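Local coordinates for protein SM80.1 Vicilin (Solanum melongena, PDB 5VF5) that probably serves as a seed storage protein of the 7S vicilin family, with two cupin domains, and binds copper in the crystal, at residues V256-N261 against P326-A331; M248-G253 against S390-G395. One frame throughout, in Å; residues are numbered along the deposited sequence. Where two conformers were deposited one is given.

Interaction 1: residues V256-N261 against P326-A331. With ACT (acetate ion), chain C.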
loop_
_atom_site.group_PDB
_atom_site.type_symbol
_atom_site.label_atom_id
_atom_site.label_comp_id
_atom_site.label_asym_id
_atom_site.label_seq_id
_atom_site.Cartn_x
_atom_site.Cartn_y
_atom_site.Cartn_z
ATOM N N VAL A 256 -18.148 3.818 -6.615
ATOM C CA VAL A 256 -18.136 4.631 -5.407
ATOM C C VAL A 256 -18.597 6.017 -5.798
ATOM O O VAL A 256 -18.146 6.580 -6.819
ATOM C CB VAL A 256 -16.776 4.624 -4.671
ATOM C CG1 VAL A 256 -15.626 5.205 -5.478
ATOM C CG2 VAL A 256 -16.924 5.347 -3.327
ATOM N N LEU A 257 -19.558 6.560 -5.071
ATOM C CA LEU A 257 -20.032 7.905 -5.360
ATOM C C LEU A 257 -18.869 8.914 -5.222
ATOM O O LEU A 257 -17.966 8.707 -4.400
ATOM C CB LEU A 257 -21.173 8.271 -4.422
ATOM C CG LEU A 257 -22.475 7.524 -4.748
ATOM C CD1 LEU A 257 -23.508 7.839 -3.695
ATOM C CD2 LEU A 257 -23.037 7.918 -6.098
ATOM N N PRO A 258 -18.881 9.993 -6.027
ATOM C CA PRO A 258 -17.809 10.962 -5.901
ATOM C C PRO A 258 -17.616 11.424 -4.455
ATOM O O PRO A 258 -18.599 11.678 -3.712
ATOM C CB PRO A 258 -18.241 12.087 -6.833
ATOM C CG PRO A 258 -19.130 11.415 -7.869
ATOM C CD PRO A 258 -19.870 10.383 -7.049
ATOM N N TYR A 259 -16.352 11.510 -4.047
ATOM C CA TYR A 259 -16.037 11.961 -2.702
ATOM C C TYR A 259 -14.671 12.614 -2.710
ATOM O O TYR A 259 -13.941 12.596 -3.719
ATOM C CB TYR A 259 -16.011 10.761 -1.738
ATOM C CG TYR A 259 -14.817 9.839 -1.963
ATOM C CD1 TYR A 259 -14.872 8.805 -2.908
ATOM C CD2 TYR A 259 -13.629 10.021 -1.279
ATOM C CE1 TYR A 259 -13.775 7.969 -3.136
ATOM C CE2 TYR A 259 -12.523 9.196 -1.516
ATOM C CZ TYR A 259 -12.597 8.185 -2.451
ATOM O OH TYR A 259 -11.530 7.328 -2.656
ATOM N N TYR A 260 -14.303 13.225 -1.601
ATOM C CA TYR A 260 -12.916 13.645 -1.397
ATOM C C TYR A 260 -12.479 13.381 0.034
ATOM O O TYR A 260 -13.314 13.275 0.958
ATOM C CB TYR A 260 -12.674 15.134 -1.799
ATOM C CG TYR A 260 -13.369 16.153 -0.909
ATOM C CD1 TYR A 260 -14.670 16.597 -1.154
ATOM C CD2 TYR A 260 -12.734 16.663 0.202
ATOM C CE1 TYR A 260 -15.284 17.526 -0.327
ATOM C CE2 TYR A 260 -13.348 17.610 1.015
ATOM C CZ TYR A 260 -14.638 18.022 0.751
ATOM O OH TYR A 260 -15.294 18.936 1.540
ATOM N N ASN A 261 -11.173 13.259 0.224
ATOM C CA ASN A 261 -10.560 13.178 1.553
ATOM C C ASN A 261 -10.181 14.574 2.011
ATOM O O ASN A 261 -9.581 15.342 1.281
ATOM C CB ASN A 261 -9.331 12.299 1.484
ATOM C CG ASN A 261 -9.684 10.853 1.323
ATOM O OD1 ASN A 261 -10.342 10.287 2.209
ATOM N ND2 ASN A 261 -9.271 10.244 0.207
ATOM N N PRO A 326 -11.792 15.782 -5.577
ATOM C CA PRO A 326 -12.938 14.916 -5.846
ATOM C C PRO A 326 -12.536 13.759 -6.750
ATOM O O PRO A 326 -11.807 13.953 -7.754
ATOM C CB PRO A 326 -13.943 15.848 -6.536
ATOM C CG PRO A 326 -13.616 17.206 -5.954
ATOM C CD PRO A 326 -12.097 17.182 -5.904
ATOM N N ILE A 327 -13.016 12.568 -6.437
ATOM C CA ILE A 327 -12.686 11.350 -7.167
ATOM C C ILE A 327 -13.864 10.401 -7.173
ATOM O O ILE A 327 -14.608 10.323 -6.203
ATOM C CB ILE A 327 -11.427 10.684 -6.522
ATOM C CG1 ILE A 327 -11.023 9.375 -7.169
ATOM C CG2 ILE A 327 -11.636 10.400 -5.042
ATOM C CD1 ILE A 327 -9.971 9.491 -8.160
ATOM N N THR A 328 -13.958 9.612 -8.225
ATOM C CA THR A 328 -14.871 8.481 -8.333
ATOM C C THR A 328 -14.166 7.349 -9.043
ATOM O O THR A 328 -13.285 7.566 -9.902
ATOM C CB THR A 328 -16.201 8.861 -9.032
ATOM O OG1 THR A 328 -17.109 7.760 -9.016
ATOM C CG2 THR A 328 -15.969 9.252 -10.468
ATOM N N PHE A 329 -14.566 6.145 -8.708
ATOM C CA PHE A 329 -14.129 4.905 -9.366
ATOM C C PHE A 329 -15.374 4.136 -9.791
ATOM O O PHE A 329 -16.298 3.982 -9.003
ATOM C CB PHE A 329 -13.324 4.005 -8.448
ATOM C CG PHE A 329 -12.073 4.616 -7.898
ATOM C CD1 PHE A 329 -12.093 5.325 -6.712
ATOM C CD2 PHE A 329 -10.855 4.453 -8.541
ATOM C CE1 PHE A 329 -10.918 5.863 -6.180
ATOM C CE2 PHE A 329 -9.689 4.974 -8.033
ATOM C CZ PHE A 329 -9.715 5.690 -6.851
ATOM N N ILE A 330 -15.336 3.577 -10.991
ATOM C CA ILE A 330 -16.426 2.834 -11.576
ATOM C C ILE A 330 -15.821 1.454 -11.961
ATOM O O ILE A 330 -14.932 1.359 -12.815
ATOM C CB ILE A 330 -16.974 3.504 -12.861
ATOM C CG1 ILE A 330 -17.568 4.881 -12.537
ATOM C CG2 ILE A 330 -18.032 2.618 -13.478
ATOM C CD1 ILE A 330 -16.554 6.004 -12.657
ATOM N N ALA A 331 -16.281 0.409 -11.304
ATOM C CA ALA A 331 -15.881 -0.946 -11.607
ATOM C C ALA A 331 -16.302 -1.316 -13.001
ATOM O O ALA A 331 -17.388 -0.958 -13.482
ATOM C CB ALA A 331 -16.450 -1.916 -10.591
HETATM C C ACT C . -9.440 6.318 -0.096
HETATM O O ACT C . -9.262 6.191 1.155
HETATM O OXT ACT C . -9.826 7.409 -0.571
HETATM C CH3 ACT C . -9.238 5.179 -1.065
#
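In the second cupin domain, strand 254-261, through V256-N261, runs antiparallel beside strand 327-331 in one sheet, and the Y259-I327 pair is hydrogen-bonded both ways: Y259 N reaches I327 O at 3.0 Å, and I327 N reaches Y259 O at 2.9 Å. On the flanks of this pair, the CA atoms of P258 and P326 add weak CA-H...O contacts to I327 O and Y259 O. Further on, the ladder changes character. V256 N still bonds to F329 O (3.0 Å), but V256 O is taken by a side chain, the T328 hydroxyl, whose OG1 donates at 2.7 Å almost in line with the carbonyl bond. F329 N is left buried with no partner in the model, next to V256 CG1.

The side chains of V256, Y259, I327 and F329 share one face of the sheet. I327 CG2 sits over the Y259 ring, 3.8 Å from its centroid and 20° off the normal, shifted toward the rim: a CH-pi contact between side chains lying side by side. V256 CG1 meets the F329 ring in its plane, 3.7 Å from CD1, and the Y259 hydroxyl oxygen approaches the same ring's edge near CE1. L319 and I321 of strand 318-321 pack against I327 from outside the pair.

P326 directly follows H325, which coordinates copper together with C281 and H283. An acetate, probably from the crystallisation liquor, is also hydrogen-bonded by K351 and R266. Y259 CG lies between the backbone N and the carbonyl carbon (chi1 70°). At the far end of the ring, OH donates to acetate OXT at 2.7 Å. N261 ND2 donates to that same OXT at 3.0 Å, nearly straight at 170°.

Interaction 2: residues M248-G253 against S390-G395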
loop_
_atom_site.group_PDB
_atom_site.type_symbol
_atom_site.label_atom_id
_atom_site.label_comp_id
_atom_site.label_asym_id
_atom_site.label_seq_id
_atom_site.Cartn_x
_atom_site.Cartn_y
_atom_site.Cartn_z
ATOM N N MET A 248 -10.903 -0.892 0.052
ATOM C CA MET A 248 -12.136 -0.543 -0.650
ATOM C C MET A 248 -12.420 -1.627 -1.647
ATOM O O MET A 248 -11.550 -1.994 -2.430
ATOM C CB MET A 248 -12.056 0.836 -1.317
ATOM C CG MET A 248 -13.348 1.264 -1.989
ATOM S SD MET A 248 -13.394 3.027 -2.296
ATOM C CE MET A 248 -12.303 3.033 -3.694
ATOM N N ASN A 249 -13.661 -2.103 -1.616
ATOM C CA ASN A 249 -14.161 -3.042 -2.577
ATOM C C ASN A 249 -15.405 -2.463 -3.227
ATOM O O ASN A 249 -16.325 -2.021 -2.530
ATOM C CB ASN A 249 -14.498 -4.388 -1.936
ATOM C CG ASN A 249 -14.820 -5.449 -2.988
ATOM O OD1 ASN A 249 -14.007 -5.744 -3.856
ATOM N ND2 ASN A 249 -16.027 -5.928 -2.983
ATOM N N ILE A 250 -15.398 -2.450 -4.558
ATOM C CA ILE A 250 -16.564 -2.048 -5.346
ATOM C C ILE A 250 -17.046 -3.316 -6.073
ATOM O O ILE A 250 -16.295 -3.942 -6.860
ATOM C CB ILE A 250 -16.220 -0.929 -6.339
ATOM C CG1 ILE A 250 -15.586 0.271 -5.602
ATOM C CG2 ILE A 250 -17.476 -0.502 -7.090
ATOM C CD1 ILE A 250 -15.178 1.391 -6.489
ATOM N N ASN A 251 -18.289 -3.686 -5.815
ATOM C CA ASN A 251 -18.824 -4.871 -6.441
ATOM C C ASN A 251 -18.958 -4.696 -7.953
ATOM O O ASN A 251 -19.045 -3.573 -8.463
ATOM C CB ASN A 251 -20.171 -5.186 -5.841
ATOM C CG ASN A 251 -20.113 -5.615 -4.393
ATOM O OD1 ASN A 251 -19.136 -6.164 -3.923
ATOM N ND2 ASN A 251 -21.210 -5.453 -3.710
ATOM N N GLN A 252 -18.957 -5.816 -8.686
ATOM C CA GLN A 252 -19.063 -5.709 -10.148
ATOM C C GLN A 252 -20.307 -4.931 -10.488
ATOM O O GLN A 252 -21.345 -5.059 -9.826
ATOM C CB GLN A 252 -19.051 -7.060 -10.837
ATOM C CG GLN A 252 -20.008 -8.085 -10.391
ATOM C CD GLN A 252 -19.671 -9.444 -11.089
ATOM O OE1 GLN A 252 -19.783 -9.577 -12.331
ATOM N NE2 GLN A 252 -19.195 -10.416 -10.303
ATOM N N GLY A 253 -20.176 -4.052 -11.470
ATOM C CA GLY A 253 -21.267 -3.186 -11.871
ATOM C C GLY A 253 -21.522 -2.024 -10.922
ATOM O O GLY A 253 -22.510 -1.297 -11.102
ATOM N N SER A 390 -26.447 5.397 -0.477
ATOM C CA SER A 390 -25.202 6.089 -0.087
ATOM C C SER A 390 -23.998 5.274 -0.407
ATOM O O SER A 390 -24.064 4.047 -0.493
ATOM C CB SER A 390 -25.192 6.411 1.417
ATOM O OG SER A 390 -26.210 7.325 1.760
ATOM N N TYR A 391 -22.899 6.009 -0.652
ATOM C CA TYR A 391 -21.520 5.488 -0.688
ATOM C C TYR A 391 -21.159 4.726 -1.932
ATOM O O TYR A 391 -20.247 5.148 -2.690
ATOM C CB TYR A 391 -21.199 4.638 0.557
ATOM C CG TYR A 391 -21.613 5.296 1.845
ATOM C CD1 TYR A 391 -21.256 6.591 2.128
ATOM C CD2 TYR A 391 -22.408 4.631 2.747
ATOM C CE1 TYR A 391 -21.671 7.218 3.298
ATOM C CE2 TYR A 391 -22.810 5.234 3.924
ATOM C CZ TYR A 391 -22.448 6.512 4.201
ATOM O OH TYR A 391 -22.840 7.086 5.383
ATOM N N PHE A 392 -21.888 3.644 -2.215
ATOM C CA PHE A 392 -21.674 2.867 -3.443
ATOM C C PHE A 392 -23.012 2.547 -4.069
ATOM O O PHE A 392 -23.969 2.205 -3.359
ATOM C CB PHE A 392 -20.943 1.565 -3.175
ATOM C CG PHE A 392 -19.651 1.711 -2.409
ATOM C CD1 PHE A 392 -19.654 1.738 -1.018
ATOM C CD2 PHE A 392 -18.449 1.755 -3.052
ATOM C CE1 PHE A 392 -18.462 1.848 -0.304
ATOM C CE2 PHE A 392 -17.255 1.850 -2.348
ATOM C CZ PHE A 392 -17.259 1.891 -0.979
ATOM N N VAL A 393 -23.071 2.691 -5.397
ATOM C CA VAL A 393 -24.315 2.496 -6.140
ATOM C C VAL A 393 -24.021 1.793 -7.464
ATOM O O VAL A 393 -22.860 1.596 -7.822
ATOM C CB VAL A 393 -25.036 3.845 -6.389
ATOM C CG1 VAL A 393 -25.324 4.578 -5.109
ATOM C CG2 VAL A 393 -24.275 4.758 -7.306
ATOM N N ALA A 394 -25.075 1.439 -8.214
ATOM C CA ALA A 394 -24.861 0.890 -9.532
ATOM C C ALA A 394 -24.159 1.919 -10.422
ATOM O O ALA A 394 -24.516 3.086 -10.451
ATOM C CB ALA A 394 -26.187 0.505 -10.162
ATOM N N GLY A 395 -23.184 1.451 -11.172
ATOM C CA GLY A 395 -22.485 2.286 -12.136
ATOM C C GLY A 395 -23.303 2.431 -13.392
ATOM O O GLY A 395 -24.340 1.768 -13.538
#
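M248 opens a packing contact between two sheets of the second cupin domain, where the end of strand 243-250 faces F392 on the short strand 392-394. Its CG lies anti to the backbone N (chi1 -177°) and meets the edge of the F392 ring, 4.0 Å from CE2. The chain runs on extended to SD, which in the conformer given lies at the same edge, 5.2 Å from the ring centroid and 80° off its normal, a Met-aromatic contact, and bends only beyond it, at CE. N249 starts its side chain away from the partner segment; its amide is hydrogen-bonded to N336 and Q226, but its backbone O comes obliquely to F392 CE2 at 4.0 Å.

I250 approaches the same corner of the ring. Its side chain crosses that of F392 at about a right angle, with CG1 4.0 Å from CE2 and 4.1 Å from CD2, so that CE2 is shared by M248 and I250. Around this cluster, V256 and F224 also touch F392, while F329 packs on both M248 and I250.

The strand ends at I250; after the loop residues N251 and Q252, G253, with a positive phi, brings its carbonyl up to the far end of the partner segment. A394 CA touches G253 O at 3.6 Å in a CA-H...O contact. The one hydrogen bond across the pair runs from G395 N to that oxygen: 2.8 Å long and nearly straight at the hydrogen (173°), with the donor tilted out of the carbonyl plane.

How the interactions relate
The two contacts lie about 10 Å apart, centre to centre, and meet around V256. Along the chain, interaction 1 is nested within the loop closed by interaction 2: M248-G253 leads straight into strand 254-261, then comes P326-A331, and S390-G395 returns near the modelled C-terminus. Strand 254-261 is central, pairing with 327-331 and also with 392-394, so both contacts reach one sheet, while 243-250 belongs to another. They join directly: L257 N lies 2.9 Å from Y391 O, a probable hydrogen bond, and V256 CG2 packs on F392 CE2 at 3.6 Å. Together they bring a late segment, S390-G395, against strand 254-261 and the neighbouring end of strand 243-250.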